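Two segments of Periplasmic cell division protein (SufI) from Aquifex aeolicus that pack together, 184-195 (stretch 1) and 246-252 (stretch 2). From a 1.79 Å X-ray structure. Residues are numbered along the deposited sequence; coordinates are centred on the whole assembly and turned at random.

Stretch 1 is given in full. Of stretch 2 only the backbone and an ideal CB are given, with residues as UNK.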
# COMPACT_ATOMS: atom_id res chain seq x y z
N ASP A 184 -14.83 -9.43 11.90
CA ASP A 184 -13.61 -10.22 12.12
C ASP A 184 -12.56 -9.42 12.87
O ASP A 184 -11.90 -9.95 13.77
CB ASP A 184 -13.04 -10.71 10.79
CG ASP A 184 -13.80 -11.88 10.22
OD1 ASP A 184 -14.38 -12.65 11.02
OD2 ASP A 184 -13.81 -12.04 8.98
N GLU A 185 -12.38 -8.16 12.49
CA GLU A 185 -11.46 -7.29 13.22
C GLU A 185 -11.93 -7.09 14.66
O GLU A 185 -11.10 -7.00 15.58
CB GLU A 185 -11.32 -5.95 12.51
CG GLU A 185 -10.49 -4.92 13.27
CD GLU A 185 -9.04 -5.35 13.44
OE1 GLU A 185 -8.55 -6.17 12.63
OE2 GLU A 185 -8.39 -4.87 14.40
N ASP A 186 -13.24 -7.03 14.87
CA ASP A 186 -13.77 -6.90 16.23
C ASP A 186 -13.34 -8.08 17.09
O ASP A 186 -12.86 -7.89 18.22
CB ASP A 186 -15.30 -6.80 16.19
CG ASP A 186 -15.79 -5.46 15.67
OD1 ASP A 186 -14.96 -4.56 15.43
OD2 ASP A 186 -17.02 -5.32 15.50
N ASN A 187 -13.49 -9.30 16.58
CA ASN A 187 -13.13 -10.48 17.36
C ASN A 187 -11.63 -10.54 17.61
O ASN A 187 -11.19 -10.95 18.69
CB ASN A 187 -13.62 -11.74 16.66
CG ASN A 187 -15.13 -11.76 16.50
OD1 ASN A 187 -15.86 -11.12 17.25
ND2 ASN A 187 -15.61 -12.51 15.50
N LEU A 188 -10.83 -10.14 16.63
CA LEU A 188 -9.38 -10.11 16.84
C LEU A 188 -9.00 -9.05 17.86
O LEU A 188 -8.16 -9.30 18.73
CB LEU A 188 -8.66 -9.86 15.52
CG LEU A 188 -7.14 -9.90 15.64
CD1 LEU A 188 -6.65 -11.32 15.96
CD2 LEU A 188 -6.50 -9.37 14.38
N LYS A 189 -9.62 -7.87 17.77
CA LYS A 189 -9.31 -6.80 18.71
C LYS A 189 -9.64 -7.21 20.14
O LYS A 189 -8.91 -6.87 21.08
CB LYS A 189 -10.08 -5.53 18.32
CG LYS A 189 -9.97 -4.36 19.28
CD LYS A 189 -10.76 -3.16 18.77
CE LYS A 189 -10.85 -2.04 19.80
NZ LYS A 189 -11.56 -2.48 21.04
N GLN A 190 -10.71 -7.98 20.32
CA GLN A 190 -11.06 -8.46 21.65
C GLN A 190 -10.13 -9.58 22.10
O GLN A 190 -9.69 -9.60 23.25
CB GLN A 190 -12.51 -8.94 21.67
CG GLN A 190 -12.96 -9.48 23.01
CD GLN A 190 -14.32 -10.14 22.94
OE1 GLN A 190 -15.29 -9.67 23.54
NE2 GLN A 190 -14.39 -11.25 22.22
N ALA A 191 -9.82 -10.52 21.20
CA ALA A 191 -8.94 -11.62 21.55
C ALA A 191 -7.58 -11.13 22.03
O ALA A 191 -7.00 -11.72 22.95
CB ALA A 191 -8.77 -12.55 20.35
N LEU A 192 -7.08 -10.03 21.47
CA LEU A 192 -5.74 -9.56 21.79
C LEU A 192 -5.72 -8.21 22.49
O LEU A 192 -4.63 -7.67 22.72
CB LEU A 192 -4.89 -9.48 20.52
CG LEU A 192 -4.76 -10.80 19.75
CD1 LEU A 192 -4.03 -10.60 18.43
CD2 LEU A 192 -4.04 -11.84 20.60
N ASP A 193 -6.88 -7.65 22.84
CA ASP A 193 -6.95 -6.35 23.52
C ASP A 193 -6.23 -5.28 22.70
O ASP A 193 -5.53 -4.42 23.24
CB ASP A 193 -6.39 -6.44 24.94
CG ASP A 193 -6.83 -5.29 25.82
OD1 ASP A 193 -7.74 -4.54 25.40
OD2 ASP A 193 -6.27 -5.13 26.92
N LEU A 194 -6.40 -5.33 21.38
CA LEU A 194 -5.75 -4.36 20.51
C LEU A 194 -6.36 -2.98 20.69
O LEU A 194 -7.55 -2.83 20.96
CB LEU A 194 -5.85 -4.80 19.05
CG LEU A 194 -5.22 -6.15 18.69
CD1 LEU A 194 -5.36 -6.44 17.19
CD2 LEU A 194 -3.76 -6.21 19.13
N GLU A 195 -5.52 -1.96 20.53
CA GLU A 195 -5.95 -0.57 20.58
C GLU A 195 -5.00 0.25 19.72
O GLU A 195 -3.78 0.13 19.88
CB GLU A 195 -5.97 -0.04 22.02
CG GLU A 195 -6.31 1.44 22.11
CD GLU A 195 -6.43 1.93 23.54
OE1 GLU A 195 -6.41 1.09 24.47
OE2 GLU A 195 -6.54 3.16 23.73
N UNK A 246 4.26 -8.06 25.34
CA UNK A 246 2.88 -8.22 24.90
C UNK A 246 2.90 -8.60 23.43
O UNK A 246 3.94 -8.57 22.77
CB UNK A 246 2.06 -6.95 25.13
N UNK A 247 1.73 -8.97 22.92
CA UNK A 247 1.55 -9.09 21.47
C UNK A 247 1.24 -7.72 20.90
O UNK A 247 0.34 -7.02 21.39
CB UNK A 247 0.44 -10.08 21.13
N UNK A 248 1.99 -7.32 19.89
CA UNK A 248 1.74 -6.09 19.15
C UNK A 248 1.33 -6.42 17.73
O UNK A 248 1.87 -7.34 17.11
CB UNK A 248 2.97 -5.19 19.16
N UNK A 249 0.36 -5.67 17.21
CA UNK A 249 0.02 -5.73 15.80
C UNK A 249 0.66 -4.54 15.10
O UNK A 249 0.49 -3.39 15.52
CB UNK A 249 -1.50 -5.74 15.59
N UNK A 250 1.42 -4.82 14.04
CA UNK A 250 2.00 -3.77 13.22
C UNK A 250 1.42 -3.86 11.81
O UNK A 250 1.47 -4.92 11.18
CB UNK A 250 3.53 -3.88 13.19
N UNK A 251 0.86 -2.75 11.34
CA UNK A 251 0.33 -2.63 9.99
C UNK A 251 1.42 -2.00 9.14
O UNK A 251 1.57 -0.77 9.10
CB UNK A 251 -0.96 -1.81 9.95
N UNK A 252 2.19 -2.84 8.45
CA UNK A 252 3.31 -2.36 7.67
C UNK A 252 2.80 -1.93 6.30
O UNK A 252 2.18 -2.72 5.58
CB UNK A 252 4.40 -3.43 7.55

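Stretch 1 is a helix through much of its length, with E185, L188, L192 and L194 all turned toward stretch 2: a carboxylate at one end of the row and leucines along the rest. Stretch 2 runs as a strand from 247 onward, at 146° to the helix, so that its later positions come level with the carboxylate.

At position 246, CA-to-CB points sideways and no atom of stretch 1 lies within 5.5 Å of the ideal CB. Many residues would do. The deposited residue is lysine, whose long chain makes no contact with stretch 1.

Position 247 points toward stretch 1, its ideal CB 4.8 Å from L192 CD2. A leucine methyl at this distance invites a medium-sized apolar side chain: valine, leucine, isoleucine or methionine. A beta-branched residue also suits the extended backbone (phi/psi -84/128). It is isoleucine, and its CD1 reaches L192 CD2 at 3.9 Å, an apolar contact between methyl groups.

Position 248 points away, as alternation along a strand requires, so stretch 1 says little about it. It is tyrosine, its ring well clear of the helix.

Position 249 again points toward stretch 1. Its ideal CB is 4.2 Å from L194 CD2, which would suit an apolar residue, but farther along lies the carboxylate of E185. A long chain, aliphatic near its root and positively charged at its end, would satisfy both, so lysine and arginine join leucine and methionine as candidates. The deposited residue is arginine, nearly fully extended, with chi1 to chi3 all t. Its CD packs 3.8 Å from L194 CD1, and NH1 passes 3.4 Å from L188 CD2 to donate a hydrogen bond to E185 OE1 at 2.6 Å, part of a salt bridge. The carboxylate oxygen meets the guanidinium at its edge, near its plane, where the N-H groups point. Water 2 donates to the same OE1 (2.8 Å from its O) and accepts a weak bond from R249 NH2.

Position 250 is out of reach of stretch 1, which leaves its identity open; it is phenylalanine.

At position 251 CA-to-CB points sideways with nothing near the ideal CB, so a short side chain would miss stretch 1. A long basic one could bend toward E185. It is arginine, whose NH2 forms a longer salt bridge with E185 OE2 at 3.5 Å, while NH1 donates to water 1. One glutamate thus answers two arginines.

Position 252 lies out of reach, and is isoleucine.

Stretch 2, residues 246-252: KIYRFRI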
# COMPACT_ATOMS: atom_id res chain seq x y z
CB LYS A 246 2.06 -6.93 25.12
CG LYS A 246 1.81 -6.56 26.57
CD LYS A 246 0.68 -5.54 26.72
CE LYS A 246 1.14 -4.14 26.37
NZ LYS A 246 0.07 -3.13 26.62
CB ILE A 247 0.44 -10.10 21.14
CG1 ILE A 247 0.86 -11.52 21.53
CG2 ILE A 247 0.07 -9.99 19.65
CD1 ILE A 247 -0.27 -12.53 21.48
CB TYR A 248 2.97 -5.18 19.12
CG TYR A 248 3.22 -4.42 20.39
CD1 TYR A 248 3.66 -5.07 21.54
CD2 TYR A 248 3.02 -3.04 20.45
CE1 TYR A 248 3.88 -4.38 22.71
CE2 TYR A 248 3.24 -2.34 21.63
CZ TYR A 248 3.68 -3.01 22.75
OH TYR A 248 3.90 -2.33 23.92
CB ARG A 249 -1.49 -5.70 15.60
CG ARG A 249 -1.91 -5.54 14.16
CD ARG A 249 -3.41 -5.57 14.05
NE ARG A 249 -3.86 -5.68 12.66
CZ ARG A 249 -5.10 -5.99 12.32
NH1 ARG A 249 -6.01 -6.21 13.26
NH2 ARG A 249 -5.44 -6.08 11.04
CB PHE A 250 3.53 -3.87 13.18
CG PHE A 250 4.17 -3.73 14.53
CD1 PHE A 250 4.26 -2.49 15.14
CD2 PHE A 250 4.67 -4.84 15.19
CE1 PHE A 250 4.85 -2.36 16.38
CE2 PHE A 250 5.25 -4.71 16.44
CZ PHE A 250 5.34 -3.47 17.04
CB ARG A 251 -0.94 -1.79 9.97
CG ARG A 251 -2.06 -2.41 10.78
CD ARG A 251 -3.22 -1.46 10.90
NE ARG A 251 -4.24 -1.98 11.81
CZ ARG A 251 -5.35 -2.58 11.41
NH1 ARG A 251 -5.61 -2.74 10.12
NH2 ARG A 251 -6.21 -3.01 12.32
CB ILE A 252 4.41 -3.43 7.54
CG1 ILE A 252 4.91 -3.82 8.94
CG2 ILE A 252 5.54 -2.91 6.67
CD1 ILE A 252 5.78 -5.04 8.94
O HOH W 1 -8.24 -3.78 10.35
O HOH W 2 -8.53 -6.73 9.91
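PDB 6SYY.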